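Local atomic coordinates of glycerol Dehydrogenase (Unidentified, PDB entry 5XN8), a protein that catalyses the NAD-dependent oxidation of glycerol to dihydroxyacetone, as a member of the iron-containing alcohol dehydrogenase family. Residues A[3-8]-A[194-199]; A[10-15]-A[147-152]. All coordinates share one frame; numbering follows the deposited sequence.

Interaction 1. Residues A[3-8]-A[194-199]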
ATOM      1  N   LYS A   3      34.894 -14.707   2.965  1.00 34.45           N
ATOM      2  CA  LYS A   3      34.403 -13.382   2.574  1.00 33.72           C
ATOM      3  C   LYS A   3      35.482 -12.380   2.958  1.00 32.64           C
ATOM      4  O   LYS A   3      36.059 -12.470   4.038  1.00 33.00           O
ATOM      5  CB  LYS A   3      33.084 -13.049   3.268  1.00 33.06           C
ATOM      6  CG  LYS A   3      31.928 -13.963   2.897  1.00 33.60           C
ATOM      7  CD  LYS A   3      30.711 -13.711   3.769  1.00 34.14           C
ATOM      8  CE  LYS A   3      29.468 -14.377   3.200  1.00 34.22           C
ATOM      9  NZ  LYS A   3      28.295 -14.171   4.098  1.00 34.05           N
ATOM     10  N   VAL A   4      35.796 -11.455   2.053  1.00 31.33           N
ATOM     11  CA  VAL A   4      36.848 -10.465   2.293  1.00 30.69           C
ATOM     12  C   VAL A   4      36.359  -9.085   1.912  1.00 30.21           C
ATOM     13  O   VAL A   4      35.659  -8.925   0.921  1.00 33.06           O
ATOM     14  CB  VAL A   4      38.154 -10.778   1.524  1.00 30.09           C
ATOM     15  CG1 VAL A   4      39.294  -9.877   2.004  1.00 29.92           C
ATOM     16  CG2 VAL A   4      38.545 -12.248   1.698  1.00 30.49           C
ATOM     17  N   ILE A   5      36.723  -8.102   2.732  1.00 29.21           N
ATOM     18  CA  ILE A   5      36.529  -6.684   2.421  1.00 26.51           C
ATOM     19  C   ILE A   5      37.823  -5.957   2.783  1.00 26.71           C
ATOM     20  O   ILE A   5      38.428  -6.244   3.820  1.00 25.41           O
ATOM     21  CB  ILE A   5      35.305  -6.088   3.177  1.00 25.67           C
ATOM     22  CG1 ILE A   5      35.092  -4.614   2.816  1.00 24.48           C
ATOM     23  CG2 ILE A   5      35.443  -6.235   4.694  1.00 25.46           C
ATOM     24  CD1 ILE A   5      33.773  -4.055   3.303  1.00 23.95           C
ATOM     25  N   GLN A   6      38.268  -5.043   1.919  1.00 27.03           N
ATOM     26  CA  GLN A   6      39.412  -4.187   2.243  1.00 28.06           C
ATOM     27  C   GLN A   6      39.051  -2.721   2.104  1.00 28.57           C
ATOM     28  O   GLN A   6      38.050  -2.366   1.485  1.00 29.13           O
ATOM     29  CB  GLN A   6      40.677  -4.567   1.453  1.00 28.50           C
ATOM     30  CG  GLN A   6      40.598  -4.522  -0.069  1.00 28.57           C
ATOM     31  CD  GLN A   6      41.892  -5.007  -0.708  1.00 28.67           C
ATOM     32  OE1 GLN A   6      42.241  -6.201  -0.635  1.00 28.66           O
ATOM     33  NE2 GLN A   6      42.634  -4.084  -1.309  1.00 29.19           N
ATOM     34  N   SER A   7      39.850  -1.877   2.742  1.00 30.19           N
ATOM     35  CA  SER A   7      39.565  -0.456   2.829  1.00 31.67           C
ATOM     36  C   SER A   7      40.852   0.337   3.026  1.00 31.18           C
ATOM     37  O   SER A   7      41.831  -0.201   3.553  1.00 34.18           O
ATOM     38  CB  SER A   7      38.606  -0.196   4.001  1.00 33.92           C
ATOM     39  OG  SER A   7      38.141   1.151   4.031  1.00 35.18           O
ATOM     40  N   PRO A   8      40.869   1.613   2.587  1.00 29.50           N
ATOM     41  CA  PRO A   8      41.937   2.494   3.056  1.00 29.19           C
ATOM     42  C   PRO A   8      41.775   2.749   4.552  1.00 29.12           C
ATOM     43  O   PRO A   8      40.643   2.828   5.032  1.00 29.80           O
ATOM     44  CB  PRO A   8      41.686   3.789   2.270  1.00 28.69           C
ATOM     45  CG  PRO A   8      40.232   3.755   1.964  1.00 27.59           C
ATOM     46  CD  PRO A   8      39.962   2.314   1.663  1.00 27.60           C
ATOM     47  N   GLN A 194      34.632 -13.991  -1.675  1.00 26.37           N
ATOM     48  CA  GLN A 194      33.244 -13.609  -1.924  1.00 25.47           C
ATOM     49  C   GLN A 194      32.970 -12.239  -1.308  1.00 24.12           C
ATOM     50  O   GLN A 194      33.775 -11.720  -0.526  1.00 24.82           O
ATOM     51  CB  GLN A 194      32.275 -14.642  -1.338  1.00 26.50           C
ATOM     52  CG  GLN A 194      32.463 -16.081  -1.810  1.00 27.84           C
ATOM     53  CD  GLN A 194      32.298 -16.260  -3.297  1.00 28.87           C
ATOM     54  OE1 GLN A 194      31.560 -15.518  -3.943  1.00 32.59           O
ATOM     55  NE2 GLN A 194      32.981 -17.251  -3.855  1.00 29.66           N
ATOM     56  N   SER A 195      31.830 -11.652  -1.654  1.00 22.36           N
ATOM     57  CA  SER A 195      31.445 -10.358  -1.098  1.00 21.33           C
ATOM     58  C   SER A 195      30.878 -10.491   0.308  1.00 21.43           C
ATOM     59  O   SER A 195      30.091 -11.395   0.600  1.00 21.35           O
ATOM     60  CB  SER A 195      30.424  -9.651  -1.973  1.00 20.43           C
ATOM     61  OG  SER A 195      30.288  -8.306  -1.559  1.00 19.73           O
ATOM     62  N   THR A 196      31.291  -9.573   1.168  1.00 21.39           N
ATOM     63  CA  THR A 196      30.619  -9.339   2.427  1.00 21.62           C
ATOM     64  C   THR A 196      29.303  -8.630   2.109  1.00 22.01           C
ATOM     65  O   THR A 196      29.155  -8.063   1.031  1.00 21.35           O
ATOM     66  CB  THR A 196      31.466  -8.452   3.366  1.00 21.23           C
ATOM     67  OG1 THR A 196      31.775  -7.214   2.712  1.00 20.50           O
ATOM     68  CG2 THR A 196      32.737  -9.149   3.775  1.00 21.20           C
ATOM     69  N   GLU A 197      28.356  -8.669   3.047  1.00 22.68           N
ATOM     70  CA  GLU A 197      27.137  -7.876   2.918  1.00 23.11           C
ATOM     71  C   GLU A 197      27.443  -6.389   3.001  1.00 22.98           C
ATOM     72  O   GLU A 197      26.798  -5.592   2.309  1.00 24.18           O
ATOM     73  CB  GLU A 197      26.097  -8.252   3.971  1.00 24.25           C
ATOM     74  CG  GLU A 197      25.588  -9.687   3.890  1.00 25.14           C
ATOM     75  CD  GLU A 197      25.040 -10.048   2.513  1.00 25.10           C
ATOM     76  OE1 GLU A 197      24.310  -9.237   1.927  1.00 24.21           O
ATOM     77  OE2 GLU A 197      25.340 -11.157   2.029  1.00 26.63           O
ATOM     78  N   ALA A 198      28.429  -6.036   3.825  1.00 23.38           N
ATOM     79  CA  ALA A 198      28.925  -4.656   3.958  1.00 23.86           C
ATOM     80  C   ALA A 198      29.234  -3.993   2.622  1.00 22.65           C
ATOM     81  O   ALA A 198      28.713  -2.921   2.311  1.00 23.49           O
ATOM     82  CB  ALA A 198      30.174  -4.636   4.835  1.00 24.88           C
ATOM     83  N   ALA A 199      30.083  -4.645   1.846  1.00 23.05           N
ATOM     84  CA  ALA A 199      30.529  -4.158   0.537  1.00 21.85           C
ATOM     85  C   ALA A 199      29.391  -4.057  -0.465  1.00 21.79           C
ATOM     86  O   ALA A 199      29.314  -3.076  -1.219  1.00 22.30           O
ATOM     87  CB  ALA A 199      31.624  -5.070  -0.007  1.00 21.84           C
TER
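The side chains of Ile-5 and Thr-196 cross at about a right angle where strand 3-6 passes the start of helix 197-223. Thr-196 OG1 lies 3.7 Å from Ile-5 CB, and its methyl CG2 rests against Lys-3 CB at 3.9 Å, bridging two residues of the strand. Ile-5 holds CG1 anti to its backbone N (chi1 -179°); with chi2 also extended, this carries CD1 to the first turn of the helix, where it packs on Ala-198 CB at 4.0 Å and Ala-199 CB at 4.1 Å. One backbone bond joins the two segments, Val-4 N to Gln-194 O at 3.3 Å and nearly straight (166°), in a single bridge between Lys-3 and Gln-194. The extended Lys-3 chain runs alongside the carbonyl of Ser-195.

Behind this shell, Thr-196 is the N-cap: its OG1 accepts from Ala-199 N at 3.2 Å, fixing the side chain's rotation, with both OG1 and CG2 still against the strand. Ile-243 of helix 228-247 also packs on Ile-5, and Glu-235 of the second subunit accepts from Ala-198 N. One threonine thus does two jobs: OG1 caps the helix and, with CG2, packs on the carbons of Lys-3 and Ile-5 in a buried seam.

Interaction 2. Residues A[10-15]-A[147-152]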
ATOM      1  N   LYS A  10      42.044   5.377   6.499  1.00 28.34           N
ATOM      2  CA  LYS A  10      41.211   6.544   6.816  1.00 27.42           C
ATOM      3  C   LYS A  10      40.781   7.265   5.545  1.00 26.87           C
ATOM      4  O   LYS A  10      41.564   7.401   4.607  1.00 26.72           O
ATOM      5  CB  LYS A  10      41.963   7.531   7.719  1.00 28.40           C
ATOM      6  CG  LYS A  10      42.132   7.071   9.155  1.00 29.37           C
ATOM      7  CD  LYS A  10      42.457   8.215  10.095  1.00 30.20           C
ATOM      8  CE  LYS A  10      43.002   7.691  11.413  1.00 31.27           C
ATOM      9  NZ  LYS A  10      44.386   7.140  11.297  1.00 31.34           N
ATOM     10  N   TYR A  11      39.533   7.733   5.530  1.00 25.21           N
ATOM     11  CA  TYR A  11      38.985   8.501   4.420  1.00 24.59           C
ATOM     12  C   TYR A  11      38.443   9.812   4.988  1.00 25.37           C
ATOM     13  O   TYR A  11      37.580   9.789   5.848  1.00 27.73           O
ATOM     14  CB  TYR A  11      37.917   7.686   3.696  1.00 23.00           C
ATOM     15  CG  TYR A  11      37.108   8.470   2.693  1.00 22.32           C
ATOM     16  CD1 TYR A  11      37.519   8.592   1.366  1.00 21.08           C
ATOM     17  CD2 TYR A  11      35.915   9.086   3.067  1.00 21.54           C
ATOM     18  CE1 TYR A  11      36.769   9.297   0.455  1.00 20.41           C
ATOM     19  CE2 TYR A  11      35.176   9.819   2.162  1.00 20.63           C
ATOM     20  CZ  TYR A  11      35.607   9.911   0.851  1.00 20.33           C
ATOM     21  OH  TYR A  11      34.865  10.634  -0.061  1.00 19.36           O
ATOM     22  N   LEU A  12      38.988  10.941   4.538  1.00 25.21           N
ATOM     23  CA  LEU A  12      38.609  12.267   5.040  1.00 24.95           C
ATOM     24  C   LEU A  12      37.906  13.046   3.943  1.00 24.13           C
ATOM     25  O   LEU A  12      38.300  12.971   2.776  1.00 23.56           O
ATOM     26  CB  LEU A  12      39.855  13.059   5.462  1.00 26.02           C
ATOM     27  CG  LEU A  12      40.547  12.683   6.769  1.00 26.36           C
ATOM     28  CD1 LEU A  12      41.294  11.367   6.648  1.00 26.27           C
ATOM     29  CD2 LEU A  12      41.487  13.814   7.173  1.00 26.67           C
ATOM     30  N   GLN A  13      36.892  13.818   4.317  1.00 23.46           N
ATOM     31  CA  GLN A  13      36.131  14.595   3.338  1.00 23.15           C
ATOM     32  C   GLN A  13      35.442  15.817   3.931  1.00 23.03           C
ATOM     33  O   GLN A  13      34.721  15.704   4.899  1.00 22.87           O
ATOM     34  CB  GLN A  13      35.087  13.709   2.665  1.00 22.65           C
ATOM     35  CG  GLN A  13      34.286  14.426   1.591  1.00 22.52           C
ATOM     36  CD  GLN A  13      33.119  13.598   1.128  1.00 22.43           C
ATOM     37  OE1 GLN A  13      33.291  12.443   0.737  1.00 22.80           O
ATOM     38  NE2 GLN A  13      31.909  14.162   1.208  1.00 21.78           N
ATOM     39  N   GLY A  14      35.636  16.968   3.296  1.00 23.46           N
ATOM     40  CA  GLY A  14      34.962  18.206   3.692  1.00 23.93           C
ATOM     41  C   GLY A  14      35.638  19.439   3.124  1.00 24.61           C
ATOM     42  O   GLY A  14      36.637  19.330   2.408  1.00 24.32           O
ATOM     43  N   PRO A  15      35.100  20.627   3.433  1.00 26.19           N
ATOM     44  CA  PRO A  15      35.782  21.877   3.078  1.00 27.82           C
ATOM     45  C   PRO A  15      37.165  21.964   3.717  1.00 29.65           C
ATOM     46  O   PRO A  15      37.316  21.614   4.886  1.00 30.23           O
ATOM     47  CB  PRO A  15      34.854  22.954   3.654  1.00 27.80           C
ATOM     48  CG  PRO A  15      33.508  22.329   3.625  1.00 27.57           C
ATOM     49  CD  PRO A  15      33.736  20.871   3.934  1.00 26.36           C
ATOM     50  N   PRO A 147      45.654   2.715  -0.002  1.00 26.94           N
ATOM     51  CA  PRO A 147      46.228   3.947   0.552  1.00 26.82           C
ATOM     52  C   PRO A 147      45.912   4.104   2.036  1.00 26.89           C
ATOM     53  O   PRO A 147      44.815   3.762   2.477  1.00 26.67           O
ATOM     54  CB  PRO A 147      45.529   5.043  -0.245  1.00 26.00           C
ATOM     55  CG  PRO A 147      45.236   4.407  -1.552  1.00 26.04           C
ATOM     56  CD  PRO A 147      44.940   2.968  -1.265  1.00 26.12           C
ATOM     57  N   ASP A 148      46.874   4.612   2.793  1.00 28.00           N
ATOM     58  CA  ASP A 148      46.698   4.798   4.224  1.00 28.95           C
ATOM     59  C   ASP A 148      45.731   5.943   4.522  1.00 28.85           C
ATOM     60  O   ASP A 148      44.994   5.878   5.506  1.00 26.89           O
ATOM     61  CB  ASP A 148      48.052   4.983   4.918  1.00 29.72           C
ATOM     62  CG  ASP A 148      48.979   3.786   4.702  1.00 30.64           C
ATOM     63  OD1 ASP A 148      49.509   3.651   3.567  1.00 30.57           O
ATOM     64  OD2 ASP A 148      49.153   2.979   5.659  1.00 29.61           O
ATOM     65  N   MET A 149      45.713   6.965   3.659  1.00 29.27           N
ATOM     66  CA  MET A 149      44.741   8.057   3.758  1.00 29.86           C
ATOM     67  C   MET A 149      44.212   8.471   2.391  1.00 30.44           C
ATOM     68  O   MET A 149      44.952   8.445   1.399  1.00 30.67           O
ATOM     69  CB  MET A 149      45.368   9.275   4.421  1.00 31.39           C
ATOM     70  CG  MET A 149      45.578   9.141   5.915  1.00 31.20           C
ATOM     71  SD  MET A 149      46.321  10.649   6.588  1.00 34.21           S
ATOM     72  CE  MET A 149      44.924  11.754   6.508  1.00 33.82           C
ATOM     73  N   VAL A 150      42.932   8.853   2.357  1.00 28.89           N
ATOM     74  CA  VAL A 150      42.282   9.416   1.174  1.00 28.40           C
ATOM     75  C   VAL A 150      41.635  10.725   1.613  1.00 28.79           C
ATOM     76  O   VAL A 150      40.769  10.719   2.476  1.00 29.12           O
ATOM     77  CB  VAL A 150      41.198   8.476   0.599  1.00 27.58           C
ATOM     78  CG1 VAL A 150      40.464   9.137  -0.568  1.00 26.83           C
ATOM     79  CG2 VAL A 150      41.802   7.138   0.175  1.00 27.11           C
ATOM     80  N   VAL A 151      42.057  11.842   1.016  1.00 29.01           N
ATOM     81  CA  VAL A 151      41.652  13.170   1.465  1.00 28.92           C
ATOM     82  C   VAL A 151      40.930  13.906   0.338  1.00 28.60           C
ATOM     83  O   VAL A 151      41.521  14.196  -0.708  1.00 30.26           O
ATOM     84  CB  VAL A 151      42.865  13.989   1.948  1.00 29.90           C
ATOM     85  CG1 VAL A 151      42.408  15.254   2.667  1.00 30.09           C
ATOM     86  CG2 VAL A 151      43.744  13.141   2.866  1.00 30.46           C
ATOM     87  N   MET A 152      39.658  14.223   0.571  1.00 27.15           N
ATOM     88  CA  MET A 152      38.790  14.818  -0.432  1.00 27.12           C
ATOM     89  C   MET A 152      38.426  16.229   0.009  1.00 26.21           C
ATOM     90  O   MET A 152      37.581  16.413   0.881  1.00 25.64           O
ATOM     91  CB  MET A 152      37.530  13.960  -0.595  1.00 27.45           C
ATOM     92  CG  MET A 152      37.797  12.481  -0.849  1.00 27.06           C
ATOM     93  SD  MET A 152      38.595  12.166  -2.434  1.00 26.82           S
ATOM     94  CE  MET A 152      37.267  12.502  -3.576  1.00 26.91           C
TER
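The ring of Tyr-11 meets two side chains of the neighbouring strand obliquely, Val-150 and Met-152. Val-150 CG1 comes to 3.6 Å from Tyr-11 CD1, and Met-152 CG lies equally close to CE1, near the phenol end. Tyr-239 of helix 228-247 meets the same ring with its plane turned by about 60°, and Ile-5 of the second subunit packs on Tyr-11. The hydroxyl is committed along its own strand: Tyr-11 OH donates to Gln-13 OE1 at 2.5 Å, in the plane of the amide, whose NE2 reaches Glu-231 O. With CG anti to the backbone N in both Tyr-11 (chi1 169°) and Gln-13, the two side chains can join on one face.

On the other face Met-149 bends at its end to bring CE within 3.7 Å of Leu-12 CD1, beside Phe-21 and Tyr-24. This is parallel edge pairing in the N-terminal sheet, the strands 8° apart; the Met-152 side chain lies about 9 Å from that of Thr-116, inferred to bind NAD(+). Five backbone bonds, the shortest Leu-12 N to Val-150 O at 2.7 Å, thus satisfy the facing peptide groups, while the tyrosine presents carbon to the neighbouring strand and donates its hydrogen bond to a glutamine held by helix 228-247.

Two nested closures organise the N-terminal part of this chain. Strand 3-6 comes first and belongs to interaction 1, whose partner is the start of helix 197-223; 185 residues lie between segments 3-8 and 194-199. Strand 10-14 follows almost at once and pairs in interaction 2 with strand 149-153; with 131 residues between 10-15 and 147-152, this shorter loop lies wholly inside the longer one. Interaction 2 places strand 10-14 outermost, within this chain, in the six-stranded parallel sheet; interaction 1 ties the preceding strand to the helical part of the fold. The two touch where Pro-8 CB packs on Val-150 CG2 at 4.0 Å. Both N-terminal strands also pair antiparallel with strands of the second subunit, carrying the sheet across the interface.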